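Long-range contacts in GCN5-related N-acetyltransferase (Streptococcus suis, PDB 3G3S), which probably transfers an acetyl group from acetyl-coenzyme A to an amine of a substrate that is not known: residues Ile21-Glu26 with Ser177-Ser182; Lys168-Ser173 with Asp190-Tyr195. One frame throughout, in Å; residues are numbered along the deposited sequence.

Contact 1 (Ile21-Glu26 with Ser177-Ser182); sequences IWTCLE and SYASYS. With NA (sodium ion), chain C.
Both carboxylate oxygens of Glu26, in the last turn of helix 19-26, grip Ser182 just beyond the end of strand 170-181. The backbone N of Ser182 donates to Glu26 OE1 at 2.8 Å (149° at the hydrogen), and the hydroxyl OG of the same serine donates to Glu26 OE2 at 2.6 Å. Each oxygen is met on its syn side, with the hydroxyl lying somewhat out of the carboxylate plane. One turn back along the helix, Thr23 OG1 donates to the main-chain Ser180 O at 2.8 Å, coming from well above the plane of that carbonyl; Thr19 O, inside the helix, is also within bonding range, so the single hydroxyl proton is shared or alternates between the two carbonyls. Between these polar links sits Tyr181 CB, 3.6 Å from Thr23 OG1 and equally far from Glu26 OE1.

The aromatic part of the contact is a T-shaped pair. Tyr181 holds CG between its backbone N and carbonyl carbon (chi1 65°), and the Tyr181 and Trp22 side chains run side by side and point the same way. The six-membered edge of Trp22 meets a face of the tyrosine ring, the planes turned 74° apart, with Trp22 CE3 3.4 Å from Tyr181 CE2, toward the rim. The indole NE1 makes a weak hydrogen bond to Trp16 O.

The carbonyl O of Glu26 binds a sodium ion at 2.4 Å, as does Glu26 O of the second subunit, with four waters completing the set of ligands. Glu26 is therefore used at both ends: its main chain joins the ion between subunits while its side chain fastens the helix to the turn after the strand. Two donors on one carboxylate, both syn, would favour the ionised form.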
loop_
_atom_site.group_PDB
_atom_site.type_symbol
_atom_site.label_atom_id
_atom_site.label_comp_id
_atom_site.label_asym_id
_atom_site.label_seq_id
_atom_site.Cartn_x
_atom_site.Cartn_y
_atom_site.Cartn_z
ATOM N N ILE A 21 -9.427 8.852 -2.684
ATOM C CA ILE A 21 -9.951 7.807 -1.795
ATOM C C ILE A 21 -8.837 6.758 -1.639
ATOM O O ILE A 21 -8.540 6.279 -0.562
ATOM C CB ILE A 21 -11.257 7.129 -2.292
ATOM C CG1 ILE A 21 -12.377 8.137 -2.556
ATOM C CG2 ILE A 21 -11.718 6.032 -1.256
ATOM C CD1 ILE A 21 -13.592 7.527 -3.264
ATOM N N TRP A 22 -8.202 6.381 -2.743
ATOM C CA TRP A 22 -7.079 5.446 -2.646
ATOM C C TRP A 22 -5.979 5.968 -1.709
ATOM O O TRP A 22 -5.445 5.217 -0.874
ATOM C CB TRP A 22 -6.470 5.136 -4.044
ATOM C CG TRP A 22 -7.445 4.679 -5.053
ATOM C CD1 TRP A 22 -8.705 4.208 -4.847
ATOM C CD2 TRP A 22 -7.200 4.540 -6.467
ATOM N NE1 TRP A 22 -9.278 3.847 -6.041
ATOM C CE2 TRP A 22 -8.365 4.017 -7.043
ATOM C CE3 TRP A 22 -6.122 4.838 -7.282
ATOM C CZ2 TRP A 22 -8.487 3.782 -8.403
ATOM C CZ3 TRP A 22 -6.235 4.605 -8.636
ATOM C CH2 TRP A 22 -7.405 4.076 -9.184
ATOM N N THR A 23 -5.634 7.248 -1.826
ATOM C CA THR A 23 -4.657 7.845 -0.945
ATOM C C THR A 23 -5.051 7.611 0.517
ATOM O O THR A 23 -4.275 7.055 1.326
ATOM C CB THR A 23 -4.537 9.329 -1.241
ATOM O OG1 THR A 23 -3.928 9.469 -2.549
ATOM C CG2 THR A 23 -3.671 10.129 -0.165
ATOM N N CYS A 24 -6.273 8.016 0.813
ATOM C CA CYS A 24 -6.792 7.902 2.190
ATOM C C CYS A 24 -6.826 6.460 2.735
ATOM O O CYS A 24 -6.414 6.226 3.864
ATOM C CB CYS A 24 -8.144 8.554 2.289
ATOM S SG CYS A 24 -8.164 10.277 2.031
ATOM N N LEU A 25 -7.274 5.502 1.922
ATOM C CA LEU A 25 -7.272 4.083 2.316
ATOM C C LEU A 25 -5.887 3.389 2.354
ATOM O O LEU A 25 -5.750 2.427 3.089
ATOM C CB LEU A 25 -8.204 3.313 1.400
ATOM C CG LEU A 25 -9.702 3.598 1.425
ATOM C CD1 LEU A 25 -10.405 2.847 0.335
ATOM C CD2 LEU A 25 -10.361 3.276 2.843
ATOM N N GLU A 26 -4.883 3.883 1.601
ATOM C CA GLU A 26 -3.525 3.279 1.600
ATOM C C GLU A 26 -2.756 3.552 2.879
ATOM O O GLU A 26 -1.908 2.760 3.257
ATOM C CB GLU A 26 -2.681 3.695 0.381
ATOM C CG GLU A 26 -3.228 3.097 -0.918
ATOM C CD GLU A 26 -2.420 3.472 -2.130
ATOM O OE1 GLU A 26 -1.546 4.371 -2.048
ATOM O OE2 GLU A 26 -2.691 2.836 -3.156
ATOM N N SER A 177 0.993 17.727 -8.177
ATOM C CA SER A 177 0.304 16.684 -7.497
ATOM C C SER A 177 -0.504 17.251 -6.330
ATOM O O SER A 177 0.079 17.710 -5.363
ATOM C CB SER A 177 1.304 15.669 -6.971
ATOM O OG SER A 177 2.323 16.315 -6.254
ATOM N N TYR A 178 -1.827 17.230 -6.450
ATOM C CA TYR A 178 -2.712 17.600 -5.329
ATOM C C TYR A 178 -2.624 16.533 -4.221
ATOM O O TYR A 178 -2.764 16.804 -2.981
ATOM C CB TYR A 178 -4.136 17.663 -5.848
ATOM C CG TYR A 178 -5.176 18.144 -4.830
ATOM C CD1 TYR A 178 -5.435 19.517 -4.665
ATOM C CD2 TYR A 178 -5.921 17.251 -4.093
ATOM C CE1 TYR A 178 -6.400 19.966 -3.752
ATOM C CE2 TYR A 178 -6.892 17.701 -3.161
ATOM C CZ TYR A 178 -7.123 19.051 -3.008
ATOM O OH TYR A 178 -8.082 19.475 -2.102
ATOM N N ALA A 179 -2.425 15.304 -4.691
ATOM C CA ALA A 179 -2.243 14.121 -3.890
ATOM C C ALA A 179 -1.438 13.089 -4.697
ATOM O O ALA A 179 -1.271 13.186 -5.936
ATOM C CB ALA A 179 -3.597 13.537 -3.476
ATOM N N SER A 180 -0.973 12.107 -3.949
ATOM C CA SER A 180 -0.169 10.976 -4.407
ATOM C C SER A 180 -0.717 9.691 -3.825
ATOM O O SER A 180 -1.171 9.669 -2.663
ATOM C CB SER A 180 1.263 11.098 -3.876
ATOM O OG SER A 180 1.832 12.322 -4.191
ATOM N N TYR A 181 -0.647 8.621 -4.600
ATOM C CA TYR A 181 -0.981 7.291 -4.094
ATOM C C TYR A 181 0.152 6.370 -4.563
ATOM O O TYR A 181 1.057 6.820 -5.243
ATOM C CB TYR A 181 -2.370 6.828 -4.505
ATOM C CG TYR A 181 -2.565 6.626 -5.982
ATOM C CD1 TYR A 181 -2.752 7.711 -6.825
ATOM C CD2 TYR A 181 -2.573 5.349 -6.538
ATOM C CE1 TYR A 181 -2.921 7.529 -8.201
ATOM C CE2 TYR A 181 -2.751 5.166 -7.907
ATOM C CZ TYR A 181 -2.932 6.267 -8.725
ATOM O OH TYR A 181 -3.111 6.099 -10.091
ATOM N N SER A 182 0.089 5.108 -4.185
ATOM C CA SER A 182 1.141 4.131 -4.451
ATOM C C SER A 182 1.641 4.106 -5.883
ATOM O O SER A 182 2.828 3.976 -6.113
ATOM C CB SER A 182 0.631 2.735 -4.062
ATOM O OG SER A 182 -0.618 2.446 -4.682
HETATM NA NA NA C . -1.567 0.345 3.202
HETATM O O HOH W 1 -4.120 0.310 3.774
HETATM O O HOH W 2 -1.355 0.778 5.567
HETATM O O HOH W 3 -2.280 -0.179 0.673
HETATM O O HOH W 4 0.672 0.611 2.537
#

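Contact 2 (Lys168-Ser173 with Asp190-Tyr195); sequences KGQVVS and DTREDY
Arg192 reaches back across the hairpin of strands 170-181 and 184-191 to Gln170 and Val172, just where the second strand runs out into the loop before helix 200-214. In the GNAT fold this strand-loop-helix unit is the acetyl-CoA-binding motif, and the Arg-Gly-Leu-Gly-Leu-Ala sequence starting at Arg196 fits its signature. The pairing ends in a nearly straight bond, Arg192 N to Val172 O, at 2.8 Å and 177°.

From there the arginine side chain runs back alongside the strand toward Gln170. Its CB lies 3.5 Å from the same Val172 O. The chain then runs extended and bends at chi3 (69°), which sets NE toward Asp194, whose OD1 accepts from Arg192 NE at 2.8 Å; NH2 takes the other carboxylate oxygen, giving a side-on, two-nitrogen salt bridge. NH1 donates to Gln170 OE1 at 2.7 Å and 157°, in the plane of the amide carbonyl, while NH2 adds a weaker bond to that oxygen. A water joins NH1 to Val171 O. With all three nitrogens engaged, the guanidinium is held in its orientation, and Val172 CG1 sits over the centre of one of its faces, 4.1 Å above the plane.

The same CG1 also rests on the ring of Tyr195, a CH-pi contact 3.7 Å from the ring centroid, so the valine methyl is shared between two flat groups. The phenol OH goes on to His167 ND1. Val172 and Ser173 form a classic beta bulge opposite Ile165 of strand 162-167. Next to it, Ser173 and Thr191 make an antiparallel non-hydrogen-bonded pair, and helix 200-214 packs on both side chains. Their hydroxyls are linked to each other, Ser173 OG lying 2.8 Å from Thr191 OG1.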
loop_
_atom_site.group_PDB
_atom_site.type_symbol
_atom_site.label_atom_id
_atom_site.label_comp_id
_atom_site.label_asym_id
_atom_site.label_seq_id
_atom_site.Cartn_x
_atom_site.Cartn_y
_atom_site.Cartn_z
ATOM N N LYS A 168 8.578 36.794 -16.445
ATOM C CA LYS A 168 9.083 37.999 -15.750
ATOM C C LYS A 168 9.428 37.690 -14.298
ATOM O O LYS A 168 9.211 38.509 -13.409
ATOM C CB LYS A 168 8.069 39.151 -15.795
ATOM C CG LYS A 168 7.579 39.541 -17.186
ATOM C CD LYS A 168 8.723 39.905 -18.113
ATOM C CE LYS A 168 8.249 40.753 -19.292
ATOM N NZ LYS A 168 7.863 42.159 -18.885
ATOM N N GLY A 169 9.921 36.481 -14.069
ATOM C CA GLY A 169 10.284 36.027 -12.762
ATOM C C GLY A 169 9.175 35.620 -11.809
ATOM O O GLY A 169 9.470 35.294 -10.677
ATOM N N GLN A 170 7.922 35.599 -12.253
ATOM C CA GLN A 170 6.814 35.209 -11.393
ATOM C C GLN A 170 6.222 33.894 -11.877
ATOM O O GLN A 170 6.264 33.578 -13.078
ATOM C CB GLN A 170 5.718 36.281 -11.420
ATOM C CG GLN A 170 6.193 37.661 -11.064
ATOM C CD GLN A 170 5.104 38.750 -11.190
ATOM O OE1 GLN A 170 3.919 38.514 -10.913
ATOM N NE2 GLN A 170 5.519 39.951 -11.600
ATOM N N VAL A 171 5.751 33.091 -10.934
ATOM C CA VAL A 171 5.048 31.876 -11.229
ATOM C C VAL A 171 3.688 32.329 -11.707
ATOM O O VAL A 171 2.988 33.055 -10.993
ATOM C CB VAL A 171 4.907 30.965 -9.996
ATOM C CG1 VAL A 171 3.931 29.815 -10.285
ATOM C CG2 VAL A 171 6.289 30.458 -9.582
ATOM N N VAL A 172 3.338 31.927 -12.928
ATOM C CA VAL A 172 2.051 32.293 -13.530
ATOM C C VAL A 172 1.144 31.101 -13.856
ATOM O O VAL A 172 -0.019 31.303 -14.185
ATOM C CB VAL A 172 2.275 33.175 -14.777
ATOM C CG1 VAL A 172 3.040 34.442 -14.387
ATOM C CG2 VAL A 172 3.005 32.411 -15.869
ATOM N N SER A 173 1.667 29.873 -13.801
ATOM C CA SER A 173 0.863 28.691 -14.054
ATOM C C SER A 173 1.618 27.490 -13.509
ATOM O O SER A 173 2.845 27.559 -13.283
ATOM C CB SER A 173 0.568 28.517 -15.564
ATOM O OG SER A 173 -0.356 27.449 -15.734
ATOM N N ASP A 190 -3.382 24.998 -12.293
ATOM C CA ASP A 190 -3.816 26.361 -11.991
ATOM C C ASP A 190 -3.060 27.386 -12.852
ATOM O O ASP A 190 -1.863 27.203 -13.116
ATOM C CB ASP A 190 -3.522 26.668 -10.533
ATOM C CG ASP A 190 -4.417 25.906 -9.554
ATOM O OD1 ASP A 190 -5.638 26.155 -9.577
ATOM O OD2 ASP A 190 -3.894 25.129 -8.710
ATOM N N THR A 191 -3.750 28.447 -13.282
ATOM C CA THR A 191 -3.136 29.539 -14.001
ATOM C C THR A 191 -3.569 30.855 -13.393
ATOM O O THR A 191 -4.737 31.039 -13.084
ATOM C CB THR A 191 -3.510 29.501 -15.457
ATOM O OG1 THR A 191 -3.076 28.244 -15.986
ATOM C CG2 THR A 191 -2.852 30.656 -16.240
ATOM N N ARG A 192 -2.633 31.787 -13.241
ATOM C CA ARG A 192 -2.960 33.057 -12.634
ATOM C C ARG A 192 -3.936 33.804 -13.569
ATOM O O ARG A 192 -3.808 33.740 -14.786
ATOM C CB ARG A 192 -1.682 33.817 -12.312
ATOM C CG ARG A 192 -1.899 34.791 -11.212
ATOM C CD ARG A 192 -0.630 35.462 -10.834
ATOM N NE ARG A 192 -0.124 36.376 -11.854
ATOM C CZ ARG A 192 1.047 36.999 -11.762
ATOM N NH1 ARG A 192 1.844 36.737 -10.754
ATOM N NH2 ARG A 192 1.444 37.835 -12.716
ATOM N N GLU A 193 -4.932 34.470 -12.998
ATOM C CA GLU A 193 -6.030 35.094 -13.790
ATOM C C GLU A 193 -5.562 35.905 -14.984
ATOM O O GLU A 193 -6.064 35.747 -16.108
ATOM C CB GLU A 193 -6.903 35.971 -12.882
ATOM N N ASP A 194 -4.548 36.732 -14.746
ATOM C CA ASP A 194 -4.001 37.600 -15.786
ATOM C C ASP A 194 -3.249 36.870 -16.891
ATOM O O ASP A 194 -2.944 37.480 -17.902
ATOM C CB ASP A 194 -3.124 38.718 -15.175
ATOM C CG ASP A 194 -1.983 38.202 -14.330
ATOM O OD1 ASP A 194 -2.100 37.122 -13.692
ATOM O OD2 ASP A 194 -0.963 38.915 -14.279
ATOM N N TYR A 195 -2.961 35.583 -16.712
ATOM C CA TYR A 195 -2.291 34.787 -17.729
ATOM C C TYR A 195 -3.157 33.678 -18.327
ATOM O O TYR A 195 -2.656 32.847 -19.084
ATOM C CB TYR A 195 -1.030 34.199 -17.133
ATOM C CG TYR A 195 0.096 35.183 -17.124
ATOM C CD1 TYR A 195 0.227 36.107 -16.093
ATOM C CD2 TYR A 195 1.020 35.206 -18.164
ATOM C CE1 TYR A 195 1.257 37.018 -16.084
ATOM C CE2 TYR A 195 2.059 36.109 -18.164
ATOM C CZ TYR A 195 2.176 37.025 -17.118
ATOM O OH TYR A 195 3.225 37.931 -17.073
HETATM O O HOH W 5 2.045 34.260 -8.830
#

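In the fold
Both contacts draw on strand 170-181, contact 2 at its beginning and contact 1 at its end, and their centres are about 27 Å apart. They thus sit at opposite ends of the hairpin formed with strand 184-191. Contact 1 lies by the connecting turn, where helix 19-26 meets it; the sodium ion shared with the second subunit is bound at that helix's C-terminal end. Contact 2 lies at the open end, leading into the loop likely to receive the coenzyme. The centre of contact 1 is about 9 Å, and that of contact 2 about 20 Å, from the centre of the chain. A cacodylate ion, probably from crystallisation, lies about 5 Å from the Asp190 side chain.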